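Local coordinates for protein beta-alanyl-CoA:ammonia lyase 2 (Clostridium propionicum, PDB 4MTU) that probably removes ammonia from beta-alanyl-CoA as a lyase, working as a zinc-binding hexamer of hot dog fold subunits, at residues E70-I75 with E88-A93; A61-G66 with V113-A118; I48-G53 with S121-K126. One frame throughout, in Å; residues are numbered along the deposited sequence. Where two conformers were deposited one is given.

Interaction 1: E70-I75 with E88-A93; sequences EYHGWI and EAWKVA
The imidazole of His72 lies against the indole of Trp90: Trp90 CD1 sits over the centre of one His72 ring face, 3.8 Å above the plane, with the two ring planes inclined at 47°. Two in-plane partners hold the rim of His72. His72 NE2 donates to Glu70 OE2 at 2.9 Å, on the anti side of the carboxylate, and His72 ND1 is bonded to a water that donates to Glu88 OE1, so the rotation of the ring is fixed from both nitrogens. Glu88 OE1 also accepts from Trp90 NE1, lying at the indole edge although the N-H arrives from above the carboxylate plane. The other branch, Glu88 OE2, reaches the edge of the Trp74 ring at CH2 (3.6 Å), ring and carboxylate being almost perpendicular. Glu70 has a second partner in His9, on strand 4-11. On the other face of the sheet Ala89 CB packs obliquely on Tyr71 CD1 (3.9 Å), beneath helix 27-45. Paired backbone bonds join Glu70 with Trp90 and His72 with Glu88, flanking the non-hydrogen-bonded pair Tyr71-Ala89. This is an antiparallel beta hairpin within the hot dog fold, its polar-aromatic face turned from the central helix.

Interaction 2: A61-G66 with V113-A118; sequences APVYVG and VLCGTA
Ala61 CB is the bump that fits against the bend of the strand at Val113, Leu114 and Cys115. It rests on the carbonyl of Leu114, 3.6 Å from Leu114 O, with Cys115 SG (4.0 Å) and Val113 CG1 (4.1 Å) as further walls. Val113 CG1 stands anti to its backbone N (chi1 172°) and meets the methyl at the solvent-exposed end of the contact. The sulfur is shared: Cys115 SG touches Ala61 CB and also Val63 CG2 at 4.0 Å, so it fills the notch that the loop leaves between these two side chains. Val63 CG2 also approaches Cys115 CB (4.2 Å). Met69 of strand 68-78 packs on both Val63 and Cys115. The strand carries a classic beta bulge here, Cys115 and Gly116 both facing Ala89 of the adjoining strand. A water joins the backbones, donating to Ala61 O (2.7 Å) and Cys115 O (2.8 Å). Side-chain contacts between the segments are thus apolar, made by methyl groups and a thiol, apart from the methyl of Ala61 resting on the Leu114 carbonyl, whose oxygen is hydrogen-bonded to Thr60 OG1. Polar linkage runs through the bridging water, and Ala61 N is buried with no partner in the model, so the two segments are held together by packing and that water.

Interaction 3: I48-G53 with S121-K126; sequences ISLFLG and SLFIAK
Leu50 and Phe123 exchange two backbone hydrogen bonds as an antiparallel pair, Phe51 and Leu122 form the next, non-hydrogen-bonded pair, and a classic beta bulge follows where Leu52 and Gly53 both face Ser121. At the bulge Ser121 O accepts from Leu52 N at 2.9 Å and, weakly, from Gly53 N at 3.4 Å, while Ser121 N donates to Gly53 O. Leu122 lies over one face of the Phe51 ring in a CH-pi contact: its CG is 4.0 Å from the ring centroid, displaced toward the rim. Its CD2 branch reaches Phe51 CD1 at 3.4 Å, a tight approach. At the bulge Leu52 points toward the partner strand, and its CG packs on Phe123 CB at 3.6 Å. Phe123 CG stands anti to the backbone N (chi1 174°), and the end of the side chain leads away from the partner segment. In the loop just before the strand, Ser49, in one of its two conformers, brings CB to 3.7 Å from Ile124 CG1. Leu122 and Ser49 both pack on Met41 of helix 27-45, and Ile124 on Asp45, a zinc ligand, at the end of that helix; Leu122 and Ile124 also reach strand 82-95 at Cys85 and Tyr83. Gly53 also pairs with an antiparallel strand of a neighbouring subunit, extending the sheet across the interface, and Phe59 of that subunit packs on Phe51.

In the fold
Interactions 1 and 3 pair strands of one antiparallel sheet, ordered 4-11, 68-78, 82-95, 106-123, 50-59; interaction 2 sets a loop against its strand 106-123. Interaction 1 has its centre about 6 Å from that of the chain. In sequence it is nested within interaction 2, and both within interaction 3. Interactions 1 and 2, centres about 9 Å apart, touch through Ala89-Cys115 and Lys91-Pro62. Interactions 1 and 3, centres about 21 Å apart, do not touch. Interactions 2 and 3 share strand 106-123, centres about 26 Å apart on opposite sides of the chain's centre. This strand thus connects loop 61-66 with strand 50-59, outermost in this chain and continued by another subunit; Ile124's side chain lies about 7 Å from the zinc.

Interaction 1: E70-I75 with E88-A93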
loop_
_atom_site.group_PDB
_atom_site.type_symbol
_atom_site.label_atom_id
_atom_site.label_comp_id
_atom_site.label_asym_id
_atom_site.label_seq_id
_atom_site.Cartn_x
_atom_site.Cartn_y
_atom_site.Cartn_z
ATOM N N GLU A 70 9.617 -18.402 1.121
ATOM C CA GLU A 70 11.041 -18.137 1.136
ATOM C C GLU A 70 11.527 -17.849 -0.285
ATOM O O GLU A 70 11.038 -18.418 -1.288
ATOM C CB GLU A 70 11.848 -19.264 1.656
ATOM C CG GLU A 70 11.667 -19.502 3.040
ATOM C CD GLU A 70 12.799 -20.243 3.748
ATOM O OE1 GLU A 70 12.856 -20.167 4.959
ATOM O OE2 GLU A 70 13.618 -20.948 3.081
ATOM N N TYR A 71 12.493 -16.954 -0.395
ATOM C CA TYR A 71 13.020 -16.497 -1.658
ATOM C C TYR A 71 14.546 -16.588 -1.522
ATOM O O TYR A 71 15.110 -15.890 -0.707
ATOM C CB TYR A 71 12.579 -15.089 -1.996
ATOM C CG TYR A 71 11.081 -14.928 -1.920
ATOM C CD1 TYR A 71 10.303 -15.028 -3.064
ATOM C CD2 TYR A 71 10.438 -14.674 -0.735
ATOM C CE1 TYR A 71 8.920 -14.874 -3.003
ATOM C CE2 TYR A 71 9.056 -14.521 -0.669
ATOM C CZ TYR A 71 8.296 -14.618 -1.796
ATOM O OH TYR A 71 6.945 -14.451 -1.678
ATOM N N HIS A 72 15.136 -17.473 -2.304
ATOM C CA HIS A 72 16.576 -17.725 -2.239
ATOM C C HIS A 72 17.257 -17.100 -3.457
ATOM O O HIS A 72 16.721 -17.111 -4.577
ATOM C CB HIS A 72 16.846 -19.241 -2.278
ATOM C CG HIS A 72 16.236 -19.983 -1.123
ATOM N ND1 HIS A 72 16.628 -21.266 -0.876
ATOM C CD2 HIS A 72 15.292 -19.655 -0.254
ATOM C CE1 HIS A 72 15.925 -21.672 0.202
ATOM N NE2 HIS A 72 15.093 -20.709 0.582
ATOM N N GLY A 73 18.465 -16.544 -3.259
ATOM C CA GLY A 73 19.248 -16.099 -4.363
ATOM C C GLY A 73 20.723 -16.233 -4.068
ATOM O O GLY A 73 21.162 -16.174 -2.913
ATOM N N TRP A 74 21.493 -16.388 -5.151
ATOM C CA TRP A 74 22.961 -16.451 -4.980
ATOM C C TRP A 74 23.596 -15.980 -6.296
ATOM O O TRP A 74 23.021 -16.007 -7.367
ATOM C CB TRP A 74 23.409 -17.854 -4.613
ATOM C CG TRP A 74 23.090 -18.936 -5.572
ATOM C CD1 TRP A 74 23.922 -19.380 -6.564
ATOM C CD2 TRP A 74 21.875 -19.691 -5.667
ATOM N NE1 TRP A 74 23.284 -20.379 -7.242
ATOM C CE2 TRP A 74 22.034 -20.598 -6.735
ATOM C CE3 TRP A 74 20.675 -19.688 -4.973
ATOM C CZ2 TRP A 74 21.010 -21.507 -7.093
ATOM C CZ3 TRP A 74 19.697 -20.570 -5.320
ATOM C CH2 TRP A 74 19.835 -21.473 -6.363
ATOM N N ILE A 75 24.851 -15.543 -6.135
ATOM C CA ILE A 75 25.674 -15.178 -7.260
ATOM C C ILE A 75 26.282 -16.392 -7.890
ATOM O O ILE A 75 26.982 -17.158 -7.208
ATOM C CB ILE A 75 26.783 -14.171 -6.851
ATOM C CG1 ILE A 75 26.196 -12.925 -6.171
ATOM C CG2 ILE A 75 27.640 -13.843 -8.058
ATOM C CD1 ILE A 75 27.236 -11.946 -5.634
ATOM N N GLU A 88 15.237 -18.710 -6.506
ATOM C CA GLU A 88 14.190 -19.681 -6.262
ATOM C C GLU A 88 13.141 -19.095 -5.306
ATOM O O GLU A 88 13.446 -18.192 -4.510
ATOM C CB GLU A 88 14.716 -20.968 -5.639
ATOM C CG GLU A 88 15.778 -21.666 -6.424
ATOM C CD GLU A 88 16.421 -22.847 -5.704
ATOM O OE1 GLU A 88 16.315 -22.938 -4.454
ATOM O OE2 GLU A 88 17.036 -23.677 -6.426
ATOM N N ALA A 89 11.920 -19.619 -5.369
ATOM C CA ALA A 89 10.863 -19.259 -4.432
ATOM C C ALA A 89 10.223 -20.559 -3.947
ATOM O O ALA A 89 9.914 -21.436 -4.766
ATOM C CB ALA A 89 9.821 -18.380 -5.085
ATOM N N TRP A 90 10.040 -20.673 -2.643
ATOM C CA TRP A 90 9.576 -21.883 -1.972
ATOM C C TRP A 90 8.457 -21.549 -0.991
ATOM O O TRP A 90 8.550 -20.588 -0.238
ATOM C CB TRP A 90 10.707 -22.488 -1.147
ATOM C CG TRP A 90 11.876 -22.962 -1.952
ATOM C CD1 TRP A 90 13.020 -22.322 -2.249
ATOM C CD2 TRP A 90 11.969 -24.271 -2.572
ATOM N NE1 TRP A 90 13.858 -23.161 -3.013
ATOM C CE2 TRP A 90 13.229 -24.329 -3.216
ATOM C CE3 TRP A 90 11.111 -25.391 -2.614
ATOM C CZ2 TRP A 90 13.611 -25.473 -3.898
ATOM C CZ3 TRP A 90 11.503 -26.537 -3.302
ATOM C CH2 TRP A 90 12.769 -26.551 -3.939
ATOM N N LYS A 91 7.419 -22.381 -0.968
ATOM C CA LYS A 91 6.313 -22.263 -0.009
ATOM C C LYS A 91 6.560 -23.196 1.156
ATOM O O LYS A 91 6.785 -24.418 0.913
ATOM C CB LYS A 91 5.004 -22.590 -0.712
ATOM C CG LYS A 91 3.767 -22.305 0.127
ATOM C CD LYS A 91 2.478 -22.735 -0.593
ATOM C CE LYS A 91 2.339 -22.174 -1.992
ATOM N NZ LYS A 91 0.932 -22.235 -2.451
ATOM N N VAL A 92 6.512 -22.669 2.354
ATOM C CA VAL A 92 6.810 -23.412 3.568
ATOM C C VAL A 92 5.614 -23.616 4.482
ATOM O O VAL A 92 5.724 -24.444 5.428
ATOM C CB VAL A 92 8.026 -22.816 4.355
ATOM C CG1 VAL A 92 9.228 -22.770 3.424
ATOM C CG2 VAL A 92 7.707 -21.479 4.940
ATOM N N ALA A 93 4.511 -22.922 4.274
ATOM C CA ALA A 93 3.299 -23.109 5.096
ATOM C C ALA A 93 2.156 -22.478 4.310
ATOM O O ALA A 93 2.404 -21.647 3.414
ATOM C CB ALA A 93 3.439 -22.533 6.471
HETATM O O HOH W 1 17.938 -22.991 -2.316
#

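Interaction 2: A61-G66 with V113-A118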
loop_
_atom_site.group_PDB
_atom_site.type_symbol
_atom_site.label_atom_id
_atom_site.label_comp_id
_atom_site.label_asym_id
_atom_site.label_seq_id
_atom_site.Cartn_x
_atom_site.Cartn_y
_atom_site.Cartn_z
ATOM N N ALA A 61 3.987 -22.954 -9.141
ATOM C CA ALA A 61 2.866 -23.287 -8.261
ATOM C C ALA A 61 2.166 -22.008 -7.859
ATOM O O ALA A 61 2.860 -21.013 -7.629
ATOM C CB ALA A 61 3.315 -23.989 -6.975
ATOM N N PRO A 62 0.851 -22.013 -7.697
ATOM C CA PRO A 62 0.149 -20.786 -7.308
ATOM C C PRO A 62 0.444 -20.446 -5.864
ATOM O O PRO A 62 0.679 -21.320 -5.047
ATOM C CB PRO A 62 -1.330 -21.175 -7.502
ATOM C CG PRO A 62 -1.362 -22.659 -7.289
ATOM C CD PRO A 62 -0.072 -23.192 -7.842
ATOM N N VAL A 63 0.347 -19.145 -5.559
ATOM C CA VAL A 63 0.582 -18.598 -4.234
ATOM C C VAL A 63 -0.681 -17.840 -3.804
ATOM O O VAL A 63 -1.224 -17.078 -4.601
ATOM C CB VAL A 63 1.817 -17.661 -4.283
ATOM C CG1 VAL A 63 2.015 -16.990 -2.933
ATOM C CG2 VAL A 63 3.065 -18.418 -4.689
ATOM N N TYR A 64 -1.060 -18.082 -2.557
ATOM C CA TYR A 64 -2.281 -17.492 -1.977
ATOM C C TYR A 64 -1.992 -16.729 -0.711
ATOM O O TYR A 64 -0.979 -16.957 -0.021
ATOM C CB TYR A 64 -3.266 -18.614 -1.652
ATOM C CG TYR A 64 -3.784 -19.358 -2.877
ATOM C CD1 TYR A 64 -4.856 -18.869 -3.576
ATOM C CD2 TYR A 64 -3.156 -20.519 -3.277
ATOM C CE1 TYR A 64 -5.308 -19.551 -4.719
ATOM C CE2 TYR A 64 -3.561 -21.217 -4.371
ATOM C CZ TYR A 64 -4.639 -20.713 -5.067
ATOM O OH TYR A 64 -5.105 -21.418 -6.201
ATOM N N VAL A 65 -2.923 -15.868 -0.334
ATOM C CA VAL A 65 -2.957 -15.246 1.003
ATOM C C VAL A 65 -2.782 -16.355 2.026
ATOM O O VAL A 65 -3.419 -17.425 1.950
ATOM C CB VAL A 65 -4.280 -14.510 1.205
ATOM C CG1 VAL A 65 -4.400 -13.987 2.625
ATOM C CG2 VAL A 65 -4.409 -13.378 0.198
ATOM N N GLY A 66 -1.926 -16.092 3.033
ATOM C CA GLY A 66 -1.664 -17.001 4.115
ATOM C C GLY A 66 -0.554 -17.979 3.852
ATOM O O GLY A 66 -0.153 -18.751 4.724
ATOM N N VAL A 113 7.376 -26.460 -1.143
ATOM C CA VAL A 113 6.854 -26.545 -2.519
ATOM C C VAL A 113 7.518 -25.476 -3.362
ATOM O O VAL A 113 7.476 -24.286 -3.024
ATOM C CB VAL A 113 5.330 -26.374 -2.541
ATOM C CG1 VAL A 113 4.832 -26.270 -3.942
ATOM C CG2 VAL A 113 4.677 -27.517 -1.761
ATOM N N LEU A 114 8.107 -25.882 -4.480
ATOM C CA LEU A 114 8.742 -24.954 -5.386
ATOM C C LEU A 114 7.705 -24.104 -6.115
ATOM O O LEU A 114 6.827 -24.643 -6.797
ATOM C CB LEU A 114 9.567 -25.684 -6.438
ATOM C CG LEU A 114 10.372 -24.773 -7.403
ATOM C CD1 LEU A 114 11.473 -24.012 -6.706
ATOM C CD2 LEU A 114 10.904 -25.651 -8.530
ATOM N N CYS A 115 7.844 -22.777 -6.024
ATOM C CA CYS A 115 6.913 -21.830 -6.634
ATOM C C CYS A 115 7.549 -21.043 -7.773
ATOM O O CYS A 115 6.795 -20.436 -8.568
ATOM C CB CYS A 115 6.325 -20.869 -5.612
ATOM S SG CYS A 115 5.342 -21.693 -4.348
ATOM N N GLY A 116 8.862 -20.976 -7.889
ATOM C CA GLY A 116 9.431 -20.257 -8.997
ATOM C C GLY A 116 10.957 -20.426 -9.023
ATOM O O GLY A 116 11.577 -20.676 -8.006
ATOM N N THR A 117 11.481 -20.222 -10.235
ATOM C CA THR A 117 12.928 -20.132 -10.432
ATOM C C THR A 117 13.204 -19.040 -11.444
ATOM O O THR A 117 12.355 -18.679 -12.265
ATOM C CB THR A 117 13.503 -21.456 -10.944
ATOM O OG1 THR A 117 12.929 -21.751 -12.219
ATOM C CG2 THR A 117 13.301 -22.596 -10.030
ATOM N N ALA A 118 14.439 -18.517 -11.435
ATOM C CA ALA A 118 14.841 -17.526 -12.405
ATOM C C ALA A 118 16.383 -17.399 -12.431
ATOM O O ALA A 118 17.051 -17.706 -11.449
ATOM C CB ALA A 118 14.306 -16.143 -12.078
HETATM O O HOH W 2 4.352 -19.058 -8.679
#

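Interaction 3: I48-G53 with S121-K126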
loop_
_atom_site.group_PDB
_atom_site.type_symbol
_atom_site.label_atom_id
_atom_site.label_comp_id
_atom_site.label_asym_id
_atom_site.label_seq_id
_atom_site.Cartn_x
_atom_site.Cartn_y
_atom_site.Cartn_z
ATOM N N ILE A 48 23.876 -0.733 -4.074
ATOM C CA ILE A 48 22.561 -1.376 -4.244
ATOM C C ILE A 48 22.351 -1.898 -5.663
ATOM O O ILE A 48 21.499 -2.783 -5.827
ATOM C CB ILE A 48 21.398 -0.471 -3.843
ATOM C CG1 ILE A 48 21.361 0.870 -4.625
ATOM C CG2 ILE A 48 21.408 -0.273 -2.336
ATOM C CD1 ILE A 48 20.038 1.624 -4.468
ATOM N N SER A 49 23.115 -1.440 -6.652
ATOM C CA SER A 49 23.102 -1.926 -8.026
ATOM C C SER A 49 21.854 -1.477 -8.781
ATOM O O SER A 49 20.960 -0.810 -8.238
ATOM C CB SER A 49 23.277 -3.460 -8.117
ATOM O OG SER A 49 22.082 -4.200 -8.100
ATOM N N LEU A 50 21.837 -1.876 -10.051
ATOM C CA LEU A 50 20.715 -1.686 -10.963
ATOM C C LEU A 50 20.401 -3.103 -11.491
ATOM O O LEU A 50 21.295 -3.870 -11.886
ATOM C CB LEU A 50 21.047 -0.718 -12.066
ATOM C CG LEU A 50 21.387 0.738 -11.591
ATOM C CD1 LEU A 50 22.026 1.521 -12.751
ATOM C CD2 LEU A 50 20.201 1.433 -10.959
ATOM N N PHE A 51 19.127 -3.472 -11.547
ATOM C CA PHE A 51 18.734 -4.773 -12.079
ATOM C C PHE A 51 18.639 -4.714 -13.628
ATOM O O PHE A 51 17.926 -3.879 -14.177
ATOM C CB PHE A 51 17.407 -5.169 -11.393
ATOM C CG PHE A 51 17.297 -6.684 -11.217
ATOM C CD1 PHE A 51 17.375 -7.170 -9.877
ATOM C CD2 PHE A 51 17.112 -7.570 -12.234
ATOM C CE1 PHE A 51 17.317 -8.561 -9.681
ATOM C CE2 PHE A 51 17.083 -8.921 -12.079
ATOM C CZ PHE A 51 17.189 -9.385 -10.792
ATOM N N LEU A 52 19.412 -5.501 -14.384
ATOM C CA LEU A 52 19.477 -5.504 -15.828
ATOM C C LEU A 52 18.374 -6.290 -16.522
ATOM O O LEU A 52 17.893 -5.936 -17.591
ATOM C CB LEU A 52 20.803 -6.100 -16.360
ATOM C CG LEU A 52 22.043 -5.228 -16.005
ATOM C CD1 LEU A 52 23.287 -5.985 -16.429
ATOM C CD2 LEU A 52 21.963 -3.898 -16.725
ATOM N N GLY A 53 18.041 -7.449 -15.956
ATOM C CA GLY A 53 17.035 -8.306 -16.622
ATOM C C GLY A 53 17.080 -9.690 -16.052
ATOM O O GLY A 53 17.825 -10.047 -15.133
ATOM N N SER A 121 20.350 -10.841 -13.907
ATOM C CA SER A 121 21.617 -10.134 -13.895
ATOM C C SER A 121 21.473 -8.730 -13.370
ATOM O O SER A 121 20.469 -8.053 -13.643
ATOM C CB SER A 121 21.999 -10.080 -15.368
ATOM O OG SER A 121 22.532 -11.343 -15.724
ATOM N N LEU A 122 22.440 -8.342 -12.581
ATOM C CA LEU A 122 22.510 -7.064 -11.931
ATOM C C LEU A 122 23.832 -6.363 -12.360
ATOM O O LEU A 122 24.756 -7.007 -12.818
ATOM C CB LEU A 122 22.393 -7.083 -10.419
ATOM C CG LEU A 122 21.074 -7.721 -9.913
ATOM C CD1 LEU A 122 21.238 -9.185 -9.707
ATOM C CD2 LEU A 122 20.581 -7.042 -8.645
ATOM N N PHE A 123 23.831 -5.039 -12.227
ATOM C CA PHE A 123 24.939 -4.210 -12.730
ATOM C C PHE A 123 25.374 -3.218 -11.666
ATOM O O PHE A 123 24.573 -2.579 -11.013
ATOM C CB PHE A 123 24.415 -3.413 -13.942
ATOM C CG PHE A 123 25.354 -2.408 -14.524
ATOM C CD1 PHE A 123 26.269 -2.790 -15.488
ATOM C CD2 PHE A 123 25.306 -1.086 -14.132
ATOM C CE1 PHE A 123 27.118 -1.842 -16.018
ATOM C CE2 PHE A 123 26.149 -0.168 -14.668
ATOM C CZ PHE A 123 27.033 -0.568 -15.598
ATOM N N ILE A 124 26.711 -3.139 -11.516
ATOM C CA ILE A 124 27.297 -2.048 -10.728
ATOM C C ILE A 124 28.379 -1.423 -11.619
ATOM O O ILE A 124 29.323 -2.112 -11.993
ATOM C CB ILE A 124 27.881 -2.458 -9.392
ATOM C CG1 ILE A 124 26.899 -3.223 -8.532
ATOM C CG2 ILE A 124 28.457 -1.222 -8.670
ATOM C CD1 ILE A 124 27.523 -3.905 -7.330
ATOM N N ALA A 125 28.266 -0.137 -11.937
ATOM C CA ALA A 125 29.292 0.534 -12.766
ATOM C C ALA A 125 30.644 0.418 -12.042
ATOM O O ALA A 125 30.720 0.462 -10.817
ATOM C CB ALA A 125 28.947 1.986 -12.974
ATOM N N LYS A 126 31.675 0.270 -12.810
ATOM C CA LYS A 126 33.006 0.047 -12.260
ATOM C C LYS A 126 33.373 1.074 -11.213
ATOM O O LYS A 126 33.923 0.690 -10.143
ATOM C CB LYS A 126 34.011 -0.055 -13.423
ATOM C CG LYS A 126 35.087 -1.063 -13.098
ATOM C CD LYS A 126 34.618 -2.560 -13.044
ATOM C CE LYS A 126 35.681 -3.306 -12.225
ATOM N NZ LYS A 126 35.465 -4.782 -12.108
#